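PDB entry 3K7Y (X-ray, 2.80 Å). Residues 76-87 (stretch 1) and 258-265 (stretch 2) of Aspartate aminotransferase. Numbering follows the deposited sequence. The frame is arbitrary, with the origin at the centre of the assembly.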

ATOM      1  N   ASP A  76       5.601  17.865   7.135  1.00 85.35           N
ATOM      2  CA  ASP A  76       4.284  18.476   7.380  1.00 84.68           C
ATOM      3  C   ASP A  76       3.250  17.431   7.748  1.00 81.91           C
ATOM      4  O   ASP A  76       2.466  17.629   8.678  1.00 81.97           O
ATOM      5  N   PHE A  77       3.240  16.326   6.997  1.00 78.97           N
ATOM      6  CA  PHE A  77       2.361  15.191   7.299  1.00 75.59           C
ATOM      7  C   PHE A  77       2.524  14.755   8.749  1.00 74.37           C
ATOM      8  O   PHE A  77       1.551  14.666   9.486  1.00 73.66           O
ATOM      9  N   SER A  78       3.759  14.504   9.159  1.00 73.53           N
ATOM     10  CA  SER A  78       3.984  13.984  10.493  1.00 72.85           C
ATOM     11  C   SER A  78       3.790  15.005  11.627  1.00 73.76           C
ATOM     12  O   SER A  78       3.753  14.604  12.787  1.00 73.61           O
ATOM     13  N   THR A  79       3.665  16.301  11.317  1.00 74.65           N
ATOM     14  CA  THR A  79       3.338  17.287  12.371  1.00 75.35           C
ATOM     15  C   THR A  79       1.892  17.703  12.306  1.00 74.84           C
ATOM     16  O   THR A  79       1.227  17.731  13.327  1.00 75.01           O
ATOM     17  N   LEU A  80       1.414  18.031  11.108  1.00 74.47           N
ATOM     18  CA  LEU A  80       0.012  18.391  10.898  1.00 74.24           C
ATOM     19  C   LEU A  80      -0.918  17.313  11.434  1.00 72.57           C
ATOM     20  O   LEU A  80      -1.858  17.599  12.166  1.00 73.19           O
ATOM     21  N   THR A  81      -0.616  16.073  11.069  1.00 71.01           N
ATOM     22  CA  THR A  81      -1.394  14.892  11.417  1.00 69.18           C
ATOM     23  C   THR A  81      -1.460  14.679  12.923  1.00 69.29           C
ATOM     24  O   THR A  81      -2.541  14.538  13.485  1.00 68.73           O
ATOM     25  N   GLN A  82      -0.307  14.685  13.577  1.00 70.21           N
ATOM     26  CA  GLN A  82      -0.272  14.377  14.991  1.00 70.97           C
ATOM     27  C   GLN A  82      -0.887  15.478  15.850  1.00 73.02           C
ATOM     28  O   GLN A  82      -1.262  15.230  16.995  1.00 73.25           O
ATOM     29  N   ASN A  83      -1.023  16.680  15.298  1.00 75.15           N
ATOM     30  CA  ASN A  83      -1.819  17.709  15.966  1.00 77.53           C
ATOM     31  C   ASN A  83      -3.203  17.146  16.315  1.00 77.20           C
ATOM     32  O   ASN A  83      -3.679  17.284  17.446  1.00 77.96           O
ATOM     33  N   LEU A  84      -3.821  16.475  15.345  1.00 76.42           N
ATOM     34  CA  LEU A  84      -5.182  15.999  15.495  1.00 76.05           C
ATOM     35  C   LEU A  84      -5.343  15.053  16.667  1.00 75.68           C
ATOM     36  O   LEU A  84      -6.364  15.099  17.338  1.00 76.24           O
ATOM     37  N   ILE A  85      -4.349  14.211  16.935  1.00 75.33           N
ATOM     38  CA  ILE A  85      -4.507  13.277  18.040  1.00 75.47           C
ATOM     39  C   ILE A  85      -4.006  13.813  19.366  1.00 77.36           C
ATOM     40  O   ILE A  85      -4.632  13.574  20.388  1.00 77.62           O
ATOM     41  N   PHE A  86      -2.899  14.546  19.359  1.00 79.55           N
ATOM     42  CA  PHE A  86      -2.309  15.038  20.610  1.00 82.02           C
ATOM     43  C   PHE A  86      -2.681  16.494  20.891  1.00 84.92           C
ATOM     44  O   PHE A  86      -2.288  17.047  21.908  1.00 86.05           O
ATOM     45  N   GLY A  87      -3.437  17.102  19.983  1.00 86.73           N
ATOM     46  CA  GLY A  87      -3.909  18.470  20.146  1.00 90.63           C
ATOM     47  C   GLY A  87      -2.810  19.463  19.887  1.00 93.62           C
ATOM     48  O   GLY A  87      -1.904  19.200  19.094  1.00 92.95           O
ATOM     49  N   ALA A 258      -5.954   6.857   3.056  1.00 58.44           N
ATOM     50  CA  ALA A 258      -5.152   7.760   3.912  1.00 58.67           C
ATOM     51  C   ALA A 258      -5.105   7.284   5.379  1.00 57.90           C
ATOM     52  O   ALA A 258      -6.163   7.140   6.031  1.00 58.26           O
ATOM     53  N   GLY A 259      -3.894   7.014   5.877  1.00 56.86           N
ATOM     54  CA  GLY A 259      -3.708   6.619   7.277  1.00 55.92           C
ATOM     55  C   GLY A 259      -2.349   6.973   7.864  1.00 56.13           C
ATOM     56  O   GLY A 259      -1.393   7.239   7.131  1.00 57.05           O
ATOM     57  N   ALA A 260      -2.247   6.954   9.190  1.00 55.49           N
ATOM     58  CA  ALA A 260      -0.985   7.227   9.857  1.00 55.53           C
ATOM     59  C   ALA A 260      -0.725   6.270  11.026  1.00 54.97           C
ATOM     60  O   ALA A 260      -1.649   5.644  11.521  1.00 54.48           O
ATOM     61  N   LEU A 261       0.535   6.165  11.449  1.00 55.53           N
ATOM     62  CA  LEU A 261       0.946   5.359  12.605  1.00 55.74           C
ATOM     63  C   LEU A 261       1.777   6.220  13.559  1.00 57.46           C
ATOM     64  O   LEU A 261       2.826   6.721  13.164  1.00 58.32           O
ATOM     65  N   HIS A 262       1.329   6.388  14.801  1.00 58.63           N
ATOM     66  CA  HIS A 262       2.101   7.150  15.779  1.00 61.06           C
ATOM     67  C   HIS A 262       2.641   6.269  16.890  1.00 62.18           C
ATOM     68  O   HIS A 262       1.889   5.530  17.528  1.00 61.93           O
ATOM     69  N   ILE A 263       3.953   6.337  17.103  1.00 64.47           N
ATOM     70  CA  ILE A 263       4.593   5.621  18.209  1.00 66.44           C
ATOM     71  C   ILE A 263       5.321   6.607  19.107  1.00 69.69           C
ATOM     72  O   ILE A 263       6.137   7.402  18.638  1.00 70.92           O
ATOM     73  N   VAL A 264       5.011   6.544  20.399  1.00 72.14           N
ATOM     74  CA  VAL A 264       5.549   7.482  21.378  1.00 76.10           C
ATOM     75  C   VAL A 264       6.857   6.924  21.934  1.00 78.34           C
ATOM     76  O   VAL A 264       6.896   5.797  22.430  1.00 78.11           O
ATOM     77  N   CYS A 265       7.924   7.718  21.838  1.00 81.68           N
ATOM     78  CA  CYS A 265       9.279   7.269  22.193  1.00 84.72           C
ATOM     79  C   CYS A 265       9.899   7.997  23.395  1.00 87.78           C
ATOM     80  O   CYS A 265       9.663   9.186  23.604  1.00 88.85           O
TER

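The helix of stretch 1 crosses the strand of stretch 2 at a steep angle: their N-to-C directions differ by 77°, and the axes come no closer than 10.0 Å. The two stretches together bury 310 Å². The CA atoms nearest each other across the gap are T81 CA and A260 CA, 7.8 Å apart, and Q82 CA and H262 CA, 7.6 Å apart, so side chains must fill the space between the backbones.

H262 contributes the most, with 91 Å² covered by the helix, the largest share of any residue here. Its CA-to-CB bond points toward the helix, and chi1 of -51° (m) with chi2 of -79° sends the imidazole among T81, Q82 and I85. Each neighbour meets the ring differently. I85 CD1 lies over one face, 3.6 Å from the ring centroid and 26° off the normal, which is the geometry of a CH-pi contact; its closest ring atom is H262 NE2, at 3.3 Å from I85 CD1. T81 CG2 sits near the ring plane, at the edge, 3.3 Å from H262 CE1. Q82 CB approaches the same carbon obliquely, with Q82 CB to H262 CE1 at 3.8 Å. The imidazole forms no hydrogen bond to the helix: all three of these neighbours present carbon to it.

The rotamers on the helix side account for this arrangement. I85, whose CB points toward the strand, has chi1 of 62° (p) and chi2 of -84° (m), which place CD1 over the imidazole. T81 also points toward the strand; its chi1 of -84° (m) accompanies a methyl that serves two strand residues, since T81 CG2 lies 3.9 Å from A260 CB as well as touching H262.

F86, with 45 Å² covered, is the principal helix residue. Its CB points toward the strand, and chi1 of -63° (m) with chi2 of -91° carries the ring to V264, where F86 CZ and V264 CG2 are 3.8 Å apart, an apolar contact. V264 has chi1 of 164° (t), and its CB points sideways. The ring also brings its edge near the strand's histidine, with F86 CE2 4.4 Å from H262 CB.

F77 covers the earlier part of the strand. Its CB points sideways, but chi1 of -166° (t) and chi2 of 98° bring the ring end nearer. F77 CE2 is 4.0 Å from A260 CB, and F77 CZ is 4.0 Å from G259 O; both partners lie at the ring edge, near its plane. A260 points toward the helix, and its small CB meets both F77 and T81.

The strand's alternation explains what is absent: L261 and I263 point away, each leaving its side chain 8.4 Å from the helix at nearest approach. No hydrogen bond links the two stretches, so their contact rests on side-chain packing.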

ATOM      1  CB  ASP A  76       3.780  19.213   6.139  1.00 85.80           C
ATOM      2  CG  ASP A  76       4.726  20.289   5.677  1.00 88.49           C
ATOM      3  OD1 ASP A  76       5.082  20.275   4.477  1.00 89.15           O
ATOM      4  OD2 ASP A  76       5.119  21.137   6.511  1.00 90.62           O
ATOM      5  CB  PHE A  77       2.646  14.003   6.371  1.00 73.99           C
ATOM      6  CG  PHE A  77       1.576  12.949   6.397  1.00 70.79           C
ATOM      7  CD1 PHE A  77       0.597  12.915   5.414  1.00 69.63           C
ATOM      8  CD2 PHE A  77       1.533  12.000   7.410  1.00 68.48           C
ATOM      9  CE1 PHE A  77      -0.410  11.952   5.439  1.00 67.19           C
ATOM     10  CE2 PHE A  77       0.538  11.033   7.441  1.00 66.53           C
ATOM     11  CZ  PHE A  77      -0.435  11.011   6.454  1.00 65.75           C
ATOM     12  CB  SER A  78       5.325  13.237  10.596  1.00 72.73           C
ATOM     13  OG  SER A  78       6.400  14.113  10.874  1.00 74.91           O
ATOM     14  CB  THR A  79       4.254  18.573  12.435  1.00 77.60           C
ATOM     15  OG1 THR A  79       4.153  19.325  11.221  1.00 78.57           O
ATOM     16  CG2 THR A  79       5.733  18.237  12.748  1.00 77.56           C
ATOM     17  CB  LEU A  80      -0.269  18.615   9.417  1.00 73.97           C
ATOM     18  CG  LEU A  80       0.114  19.978   8.866  1.00 76.09           C
ATOM     19  CD1 LEU A  80       0.216  19.882   7.368  1.00 76.35           C
ATOM     20  CD2 LEU A  80      -0.899  21.039   9.276  1.00 77.25           C
ATOM     21  CB  THR A  81      -0.804  13.654  10.687  1.00 67.55           C
ATOM     22  OG1 THR A  81      -1.339  13.596   9.361  1.00 66.39           O
ATOM     23  CG2 THR A  81      -1.125  12.376  11.392  1.00 66.36           C
ATOM     24  CB  GLN A  82       1.124  13.982  15.455  1.00 70.84           C
ATOM     25  CG  GLN A  82       2.194  14.947  15.085  1.00 73.42           C
ATOM     26  CD  GLN A  82       3.544  14.568  15.663  1.00 75.33           C
ATOM     27  OE1 GLN A  82       3.768  13.416  16.047  1.00 73.99           O
ATOM     28  NE2 GLN A  82       4.461  15.543  15.723  1.00 77.12           N
ATOM     29  CB  ASN A  83      -1.953  18.972  15.100  1.00 79.02           C
ATOM     30  CG  ASN A  83      -2.593  20.134  15.849  1.00 81.44           C
ATOM     31  OD1 ASN A  83      -1.896  21.042  16.290  1.00 83.85           O
ATOM     32  ND2 ASN A  83      -3.922  20.103  16.001  1.00 81.85           N
ATOM     33  CB  LEU A  84      -5.687  15.362  14.202  1.00 74.79           C
ATOM     34  CG  LEU A  84      -5.711  16.261  12.963  1.00 75.17           C
ATOM     35  CD1 LEU A  84      -6.318  15.524  11.781  1.00 74.15           C
ATOM     36  CD2 LEU A  84      -6.483  17.528  13.245  1.00 76.87           C
ATOM     37  CB  ILE A  85      -3.971  11.846  17.761  1.00 73.94           C
ATOM     38  CG1 ILE A  85      -2.469  11.852  17.491  1.00 74.81           C
ATOM     39  CG2 ILE A  85      -4.786  11.151  16.641  1.00 72.39           C
ATOM     40  CD1 ILE A  85      -2.060  12.170  16.064  1.00 76.20           C
ATOM     41  CB  PHE A  86      -0.776  14.876  20.609  1.00 82.37           C
ATOM     42  CG  PHE A  86      -0.287  13.428  20.532  1.00 80.89           C
ATOM     43  CD1 PHE A  86      -0.052  12.688  21.691  1.00 80.94           C
ATOM     44  CD2 PHE A  86      -0.021  12.826  19.305  1.00 78.68           C
ATOM     45  CE1 PHE A  86       0.408  11.371  21.623  1.00 79.05           C
ATOM     46  CE2 PHE A  86       0.436  11.511  19.232  1.00 77.09           C
ATOM     47  CZ  PHE A  86       0.652  10.786  20.391  1.00 77.51           C
ATOM     48  CB  ALA A 258      -5.660   9.196   3.823  1.00 59.61           C
ATOM     49  CB  ALA A 260      -0.966   8.654  10.323  1.00 56.70           C
ATOM     50  CB  LEU A 261       1.830   4.191  12.145  1.00 55.17           C
ATOM     51  CG  LEU A 261       1.894   2.806  12.829  1.00 54.53           C
ATOM     52  CD1 LEU A 261       3.272   2.131  12.656  1.00 52.13           C
ATOM     53  CD2 LEU A 261       1.495   2.830  14.312  1.00 55.52           C
ATOM     54  CB  HIS A 262       1.258   8.270  16.372  1.00 61.97           C
ATOM     55  CG  HIS A 262       0.597   9.129  15.339  1.00 62.99           C
ATOM     56  ND1 HIS A 262       1.270  10.118  14.652  1.00 64.10           N
ATOM     57  CD2 HIS A 262      -0.667   9.123  14.852  1.00 61.84           C
ATOM     58  CE1 HIS A 262       0.444  10.689  13.793  1.00 63.79           C
ATOM     59  NE2 HIS A 262      -0.737  10.105  13.897  1.00 62.03           N
ATOM     60  CB  ILE A 263       5.571   4.516  17.730  1.00 65.71           C
ATOM     61  CG1 ILE A 263       4.822   3.453  16.927  1.00 63.05           C
ATOM     62  CG2 ILE A 263       6.288   3.873  18.934  1.00 66.42           C
ATOM     63  CD1 ILE A 263       5.704   2.482  16.238  1.00 60.14           C
ATOM     64  CB  VAL A 264       4.508   7.792  22.501  1.00 76.54           C
ATOM     65  CG1 VAL A 264       5.164   8.445  23.708  1.00 78.95           C
ATOM     66  CG2 VAL A 264       3.381   8.685  21.973  1.00 76.32           C
ATOM     67  CB  CYS A 265      10.212   7.396  20.984  1.00 85.05           C
ATOM     68  SG  CYS A 265       9.675   6.479  19.527  1.00 84.65           S
TER